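Local atomic coordinates of inulin fructotransferase (PDB entry 2INV), a protein that probably converts inulin into a difructose anhydride by intramolecular fructosyl transfer, acting as a lyase. Residues C265-N270 against T292-R297; F334-P339 against V369-S374. One frame throughout, in Å; residues are numbered along the deposited sequence.

Contact 1: residues C265-N270 against T292-R297; sequences CSVTSN and TANHIR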
ATOM      1  N   CYS A 265      -6.922 -14.492   9.278  1.00 12.17           N
ATOM      2  CA  CYS A 265      -6.578 -13.604   8.174  1.00 10.71           C
ATOM      3  C   CYS A 265      -7.165 -12.245   8.498  1.00 10.79           C
ATOM      4  O   CYS A 265      -7.893 -12.108   9.494  1.00  9.70           O
ATOM      5  CB  CYS A 265      -7.145 -14.127   6.851  1.00 11.07           C
ATOM      6  SG  CYS A 265      -6.496 -15.739   6.362  1.00 11.51           S
ATOM      7  N   SER A 266      -6.862 -11.245   7.673  1.00 10.50           N
ATOM      8  CA  SER A 266      -7.384  -9.912   7.934  1.00 11.88           C
ATOM      9  C   SER A 266      -7.792  -9.175   6.671  1.00 12.02           C
ATOM     10  O   SER A 266      -7.017  -9.083   5.710  1.00 12.19           O
ATOM     11  CB  SER A 266      -6.347  -9.083   8.699  1.00 12.14           C
ATOM     12  OG  SER A 266      -6.777  -7.745   8.845  1.00 14.62           O
ATOM     13  N   VAL A 267      -9.014  -8.652   6.683  1.00 12.21           N
ATOM     14  CA  VAL A 267      -9.536  -7.895   5.557  1.00 12.03           C
ATOM     15  C   VAL A 267      -9.882  -6.520   6.119  1.00 12.43           C
ATOM     16  O   VAL A 267     -10.944  -6.321   6.719  1.00 13.25           O
ATOM     17  CB  VAL A 267     -10.774  -8.588   4.970  1.00 11.92           C
ATOM     18  CG1 VAL A 267     -11.355  -7.769   3.836  1.00 11.42           C
ATOM     19  CG2 VAL A 267     -10.382  -9.974   4.464  1.00 10.72           C
ATOM     20  N   THR A 268      -8.966  -5.580   5.906  1.00 12.50           N
ATOM     21  CA  THR A 268      -9.088  -4.234   6.438  1.00 12.36           C
ATOM     22  C   THR A 268      -8.771  -3.105   5.460  1.00 12.16           C
ATOM     23  O   THR A 268      -7.943  -3.260   4.562  1.00 11.34           O
ATOM     24  CB  THR A 268      -8.126  -4.081   7.625  1.00 14.16           C
ATOM     25  OG1 THR A 268      -8.264  -5.205   8.503  1.00 17.83           O
ATOM     26  CG2 THR A 268      -8.399  -2.787   8.369  1.00 14.39           C
ATOM     27  N   SER A 269      -9.427  -1.964   5.659  1.00 11.51           N
ATOM     28  CA  SER A 269      -9.183  -0.778   4.841  1.00 11.80           C
ATOM     29  C   SER A 269      -9.404  -1.016   3.348  1.00 11.80           C
ATOM     30  O   SER A 269      -8.553  -0.685   2.527  1.00 12.42           O
ATOM     31  CB  SER A 269      -7.748  -0.295   5.068  1.00 10.45           C
ATOM     32  OG  SER A 269      -7.508  -0.073   6.444  1.00 14.39           O
ATOM     33  N   ASN A 270     -10.551  -1.585   2.997  1.00 12.15           N
ATOM     34  CA  ASN A 270     -10.871  -1.857   1.604  1.00 11.52           C
ATOM     35  C   ASN A 270     -12.168  -1.192   1.187  1.00 10.99           C
ATOM     36  O   ASN A 270     -12.998  -0.834   2.020  1.00 11.56           O
ATOM     37  CB  ASN A 270     -10.998  -3.368   1.360  1.00 11.41           C
ATOM     38  CG  ASN A 270      -9.699  -4.108   1.592  1.00 12.11           C
ATOM     39  OD1 ASN A 270      -8.768  -4.034   0.785  1.00 11.51           O
ATOM     40  ND2 ASN A 270      -9.628  -4.831   2.702  1.00 10.96           N
ATOM     41  N   THR A 292     -12.459  -5.481   9.262  1.00 11.46           N
ATOM     42  CA  THR A 292     -12.706  -4.180   9.848  1.00 11.34           C
ATOM     43  C   THR A 292     -12.293  -3.011   8.971  1.00 10.93           C
ATOM     44  O   THR A 292     -11.480  -3.164   8.059  1.00  9.18           O
ATOM     45  CB  THR A 292     -11.961  -4.104  11.191  1.00 12.10           C
ATOM     46  OG1 THR A 292     -12.402  -2.969  11.940  1.00 12.73           O
ATOM     47  CG2 THR A 292     -10.455  -4.003  10.955  1.00 12.09           C
ATOM     48  N   ALA A 293     -12.855  -1.842   9.267  1.00 10.87           N
ATOM     49  CA  ALA A 293     -12.541  -0.620   8.532  1.00 10.76           C
ATOM     50  C   ALA A 293     -12.747  -0.729   7.019  1.00 10.96           C
ATOM     51  O   ALA A 293     -11.967  -0.173   6.241  1.00 10.28           O
ATOM     52  CB  ALA A 293     -11.106  -0.206   8.824  1.00  9.50           C
ATOM     53  N   ASN A 294     -13.801  -1.424   6.605  1.00 10.75           N
ATOM     54  CA  ASN A 294     -14.094  -1.588   5.182  1.00 10.90           C
ATOM     55  C   ASN A 294     -15.391  -0.880   4.819  1.00 11.07           C
ATOM     56  O   ASN A 294     -16.312  -0.793   5.634  1.00 10.39           O
ATOM     57  CB  ASN A 294     -14.266  -3.070   4.827  1.00 11.26           C
ATOM     58  CG  ASN A 294     -13.017  -3.885   5.079  1.00 10.85           C
ATOM     59  OD1 ASN A 294     -12.018  -3.761   4.366  1.00 11.14           O
ATOM     60  ND2 ASN A 294     -13.062  -4.717   6.112  1.00 10.83           N
ATOM     61  N   HIS A 295     -15.468  -0.373   3.594  1.00 12.04           N
ATOM     62  CA  HIS A 295     -16.697   0.261   3.142  1.00 12.22           C
ATOM     63  C   HIS A 295     -17.382  -0.764   2.263  1.00 11.95           C
ATOM     64  O   HIS A 295     -16.858  -1.163   1.223  1.00 12.10           O
ATOM     65  CB  HIS A 295     -16.444   1.527   2.334  1.00 12.45           C
ATOM     66  CG  HIS A 295     -17.671   2.361   2.136  1.00 13.60           C
ATOM     67  ND1 HIS A 295     -18.696   1.993   1.292  1.00 12.75           N
ATOM     68  CD2 HIS A 295     -18.000   3.582   2.617  1.00 13.73           C
ATOM     69  CE1 HIS A 295     -19.600   2.957   1.254  1.00 13.42           C
ATOM     70  NE2 HIS A 295     -19.199   3.932   2.049  1.00 13.48           N
ATOM     71  N   ILE A 296     -18.559  -1.189   2.697  1.00 11.41           N
ATOM     72  CA  ILE A 296     -19.312  -2.209   1.989  1.00 12.94           C
ATOM     73  C   ILE A 296     -20.607  -1.655   1.414  1.00 12.83           C
ATOM     74  O   ILE A 296     -21.563  -1.386   2.136  1.00 13.12           O
ATOM     75  CB  ILE A 296     -19.583  -3.371   2.954  1.00 13.20           C
ATOM     76  CG1 ILE A 296     -18.264  -3.739   3.643  1.00 14.92           C
ATOM     77  CG2 ILE A 296     -20.161  -4.565   2.217  1.00 14.32           C
ATOM     78  CD1 ILE A 296     -18.404  -4.608   4.858  1.00 13.11           C
ATOM     79  N   ARG A 297     -20.616  -1.478   0.099  1.00 12.46           N
ATOM     80  CA  ARG A 297     -21.763  -0.934  -0.604  1.00 13.00           C
ATOM     81  C   ARG A 297     -22.419  -1.925  -1.545  1.00 12.86           C
ATOM     82  O   ARG A 297     -21.816  -2.404  -2.508  1.00 12.55           O
ATOM     83  CB  ARG A 297     -21.354   0.336  -1.363  1.00 15.23           C
ATOM     84  CG  ARG A 297     -22.050   0.540  -2.707  1.00 19.10           C
ATOM     85  CD  ARG A 297     -23.537   0.711  -2.548  1.00 19.21           C
ATOM     86  NE  ARG A 297     -24.025   1.905  -3.228  1.00 18.33           N
ATOM     87  CZ  ARG A 297     -25.078   2.611  -2.825  1.00 17.92           C
ATOM     88  NH1 ARG A 297     -25.756   2.240  -1.741  1.00 19.32           N
ATOM     89  NH2 ARG A 297     -25.449   3.696  -3.498  1.00 16.16           N
TER
HETATM   90  O   HOH W   1     -12.096   1.209   3.729  1.00 14.13           O
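The carboxamides of Asn270 and Asn294 lie edge to edge, pointing the same way with planes only 8° apart, as neighbouring rungs of an asparagine ladder at a turn of the right-handed parallel beta-helix. Both side chains set CG beside the backbone N and anti to the carbonyl carbon (chi1 -64° and -62°), which brings the two amides into the same orientation. At one edge, Asn294 OD1 accepts from Asn270 ND2 (3.1 Å) and from the backbone N of Asn270 (3.0 Å). At the other, Asn294 ND2 gives an almost straight bond to Val267 O, 2.7 Å long and in the plane of its own amide. That oxygen is gripped twice: Thr292 N (3.1 Å) reaches it from the opposite face of the carbonyl plane. Val267 CG1 comes in from one side of the Asn294 plane, the two side chains crossing at about a right angle. The ladder runs on through Asn247, whose N binds Asn270 OD1, and through Asn332, whose OD1 accepts from Asn294 N. Ser269 and Ala293, both in left-handed helical conformation, lie next to each other at the bend, where Ser269 OG bonds to Ser269 of the neighbouring subunits. Beside them Thr268 and Thr292 lie side by side, with their CG2 methyls 3.5 Å apart, while Thr292 OG1 turns to Ser330 and to Asp331 of the third subunit. Past the turn, His295 N meets Asn270 O at 3.0 Å, and a water donates to both Asn270 O (2.8 Å) and Ala293 O (2.9 Å).

Contact 2: residues F334-P339 against V369-S374; sequences FAYNVP and VSDVAS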
ATOM      1  N   PHE A 334     -21.826   0.059   6.004  1.00 11.94           N
ATOM      2  CA  PHE A 334     -22.670  -0.591   5.007  1.00 12.42           C
ATOM      3  C   PHE A 334     -23.649   0.384   4.353  1.00 11.88           C
ATOM      4  O   PHE A 334     -24.508   0.955   5.022  1.00 13.41           O
ATOM      5  CB  PHE A 334     -23.482  -1.732   5.634  1.00 12.59           C
ATOM      6  CG  PHE A 334     -22.650  -2.873   6.155  1.00 12.36           C
ATOM      7  CD1 PHE A 334     -21.936  -2.747   7.342  1.00 14.01           C
ATOM      8  CD2 PHE A 334     -22.601  -4.082   5.470  1.00 13.32           C
ATOM      9  CE1 PHE A 334     -21.189  -3.804   7.846  1.00 13.85           C
ATOM     10  CE2 PHE A 334     -21.851  -5.151   5.964  1.00 12.28           C
ATOM     11  CZ  PHE A 334     -21.149  -5.013   7.149  1.00 12.09           C
ATOM     12  N   ALA A 335     -23.528   0.551   3.039  1.00 11.83           N
ATOM     13  CA  ALA A 335     -24.414   1.433   2.279  1.00 11.20           C
ATOM     14  C   ALA A 335     -25.191   0.539   1.322  1.00 11.92           C
ATOM     15  O   ALA A 335     -24.663   0.076   0.312  1.00 12.00           O
ATOM     16  CB  ALA A 335     -23.600   2.457   1.504  1.00 12.21           C
ATOM     17  N   TYR A 336     -26.453   0.300   1.649  1.00 12.69           N
ATOM     18  CA  TYR A 336     -27.298  -0.571   0.849  1.00 14.01           C
ATOM     19  C   TYR A 336     -28.445   0.166   0.161  1.00 15.02           C
ATOM     20  O   TYR A 336     -29.334   0.728   0.811  1.00 15.12           O
ATOM     21  CB  TYR A 336     -27.815  -1.699   1.750  1.00 14.23           C
ATOM     22  CG  TYR A 336     -28.697  -2.720   1.088  1.00 13.89           C
ATOM     23  CD1 TYR A 336     -30.017  -2.417   0.759  1.00 14.39           C
ATOM     24  CD2 TYR A 336     -28.227  -4.004   0.814  1.00 14.72           C
ATOM     25  CE1 TYR A 336     -30.850  -3.364   0.177  1.00 14.46           C
ATOM     26  CE2 TYR A 336     -29.055  -4.962   0.232  1.00 13.97           C
ATOM     27  CZ  TYR A 336     -30.361  -4.636  -0.082  1.00 14.36           C
ATOM     28  OH  TYR A 336     -31.190  -5.572  -0.654  1.00 14.78           O
ATOM     29  N   ASN A 337     -28.411   0.162  -1.170  1.00 15.45           N
ATOM     30  CA  ASN A 337     -29.437   0.820  -1.977  1.00 16.49           C
ATOM     31  C   ASN A 337     -29.922  -0.153  -3.051  1.00 16.28           C
ATOM     32  O   ASN A 337     -29.276  -0.332  -4.093  1.00 15.88           O
ATOM     33  CB  ASN A 337     -28.868   2.069  -2.648  1.00 19.29           C
ATOM     34  CG  ASN A 337     -29.937   2.955  -3.226  1.00 22.62           C
ATOM     35  OD1 ASN A 337     -29.644   3.983  -3.828  1.00 25.15           O
ATOM     36  ND2 ASN A 337     -31.187   2.578  -3.021  1.00 23.79           N
ATOM     37  N   VAL A 338     -31.057  -0.787  -2.787  1.00 15.56           N
ATOM     38  CA  VAL A 338     -31.614  -1.754  -3.712  1.00 17.07           C
ATOM     39  C   VAL A 338     -33.135  -1.634  -3.796  1.00 17.91           C
ATOM     40  O   VAL A 338     -33.826  -1.560  -2.780  1.00 17.91           O
ATOM     41  CB  VAL A 338     -31.236  -3.191  -3.282  1.00 16.55           C
ATOM     42  CG1 VAL A 338     -31.885  -4.215  -4.212  1.00 16.07           C
ATOM     43  CG2 VAL A 338     -29.728  -3.354  -3.299  1.00 15.92           C
ATOM     44  N   PRO A 339     -33.668  -1.558  -5.024  1.00 19.20           N
ATOM     45  CA  PRO A 339     -35.103  -1.452  -5.299  1.00 20.56           C
ATOM     46  C   PRO A 339     -35.915  -2.498  -4.535  1.00 21.40           C
ATOM     47  O   PRO A 339     -35.607  -3.692  -4.589  1.00 21.44           O
ATOM     48  CB  PRO A 339     -35.166  -1.667  -6.807  1.00 20.14           C
ATOM     49  CG  PRO A 339     -33.958  -0.924  -7.273  1.00 20.65           C
ATOM     50  CD  PRO A 339     -32.884  -1.258  -6.239  1.00 19.60           C
ATOM     51  N   VAL A 369     -26.722   1.897   6.383  1.00 15.47           N
ATOM     52  CA  VAL A 369     -27.510   2.919   5.731  1.00 16.74           C
ATOM     53  C   VAL A 369     -28.226   2.188   4.624  1.00 17.79           C
ATOM     54  O   VAL A 369     -27.589   1.567   3.774  1.00 16.82           O
ATOM     55  CB  VAL A 369     -26.632   4.008   5.088  1.00 17.01           C
ATOM     56  CG1 VAL A 369     -27.512   5.111   4.525  1.00 16.97           C
ATOM     57  CG2 VAL A 369     -25.651   4.555   6.103  1.00 18.00           C
ATOM     58  N   SER A 370     -29.546   2.250   4.622  1.00 18.79           N
ATOM     59  CA  SER A 370     -30.270   1.580   3.569  1.00 20.39           C
ATOM     60  C   SER A 370     -31.592   2.246   3.300  1.00 21.13           C
ATOM     61  O   SER A 370     -32.206   2.847   4.190  1.00 20.67           O
ATOM     62  CB  SER A 370     -30.465   0.093   3.894  1.00 21.83           C
ATOM     63  OG  SER A 370     -31.294  -0.076   5.021  1.00 26.22           O
ATOM     64  N   ASP A 371     -32.020   2.123   2.052  1.00 22.06           N
ATOM     65  CA  ASP A 371     -33.261   2.714   1.590  1.00 22.89           C
ATOM     66  C   ASP A 371     -34.472   1.940   2.098  1.00 22.26           C
ATOM     67  O   ASP A 371     -35.610   2.417   1.993  1.00 22.05           O
ATOM     68  CB  ASP A 371     -33.264   2.736   0.062  1.00 24.13           C
ATOM     69  CG  ASP A 371     -33.204   1.342  -0.535  1.00 26.06           C
ATOM     70  OD1 ASP A 371     -33.821   1.109  -1.602  1.00 26.46           O
ATOM     71  OD2 ASP A 371     -32.535   0.478   0.064  1.00 26.14           O
ATOM     72  N   VAL A 372     -34.231   0.759   2.655  1.00 20.85           N
ATOM     73  CA  VAL A 372     -35.322  -0.053   3.142  1.00 20.18           C
ATOM     74  C   VAL A 372     -35.059  -0.585   4.534  1.00 19.53           C
ATOM     75  O   VAL A 372     -33.924  -0.595   5.005  1.00 19.12           O
ATOM     76  CB  VAL A 372     -35.572  -1.247   2.205  1.00 20.56           C
ATOM     77  CG1 VAL A 372     -35.927  -0.766   0.820  1.00 21.06           C
ATOM     78  CG2 VAL A 372     -34.327  -2.126   2.152  1.00 21.36           C
ATOM     79  N   ALA A 373     -36.126  -1.015   5.195  1.00 18.78           N
ATOM     80  CA  ALA A 373     -36.002  -1.584   6.522  1.00 17.92           C
ATOM     81  C   ALA A 373     -35.066  -2.760   6.297  1.00 16.97           C
ATOM     82  O   ALA A 373     -35.274  -3.555   5.386  1.00 16.21           O
ATOM     83  CB  ALA A 373     -37.357  -2.067   7.023  1.00 19.37           C
ATOM     84  N   SER A 374     -34.028  -2.865   7.114  1.00 16.21           N
ATOM     85  CA  SER A 374     -33.054  -3.935   6.960  1.00 16.10           C
ATOM     86  C   SER A 374     -32.591  -4.489   8.294  1.00 15.79           C
ATOM     87  O   SER A 374     -32.553  -3.765   9.291  1.00 15.10           O
ATOM     88  CB  SER A 374     -31.852  -3.405   6.174  1.00 16.71           C
ATOM     89  OG  SER A 374     -30.707  -4.219   6.366  1.00 16.55           O
TER
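Backbone bonds join Phe334 and Tyr336 to Val369 and Asp371, with Ala335 opposite Val369 and Tyr336 opposite Ser370 in parallel register: Val369 N to Phe334 O (2.8 Å), Tyr336 N to Val369 O (2.7 Å) and, longer, Asp371 N to Tyr336 O (3.3 Å). These are successive coils of the parallel beta-helix, and the pairing stops where residues 371-374 curl out of the strand. Among apolar contacts, Tyr336 places CG anti to its backbone N (chi1 -179°), which lays the ring alongside the next coil: CE1 is 4.2 Å from Val372 CG2, and Val338 CG2 sits over one face toward the rim. The hydroxyl bonds to Asp315, so an alanine here would probably leave that carboxylate without its mate and open a gap between Val338 and Val372. Among polar contacts, the Asp371 carboxylate folds back between its backbone N and carbonyl carbon; OD2 lies at the Tyr336 ring edge, 3.9 Å from CD1, and takes a weak bond from Val338 N (3.5 Å), whereas OD1 lies only 2.9 Å from the acceptor Val338 O, a repulsive pairing that may raise its proton affinity. Within the curl, Ser370 OG donates to Val372 O at 2.7 Å.

Overall arrangement
Contacts 1 and 2 lie 19 Å apart, centre to centre, in series along the beta-helix, joined by the neighbouring strands 285-299 and 328-337. They are bridged by Ile296 O to Ala335 N (2.9 Å) and Arg297 NH1 to Ala335 O (3.2 Å), both probable hydrogen bonds, and by packing of Ile296 CD1 on Phe334 CZ and of Arg297 NH1 on Asn337 CB (3.2 Å). Both touch the second subunit; Ser269 of contact 1 bonds to its copies in both others, consistent with a place at the three-fold centre. Neither segment pair supplies a glycan-pocket residue. The side chains of His295 and Asn337 each lie about 13 Å from a bound fructose, that of Ser269 about 5 Å from a bound phosphonate.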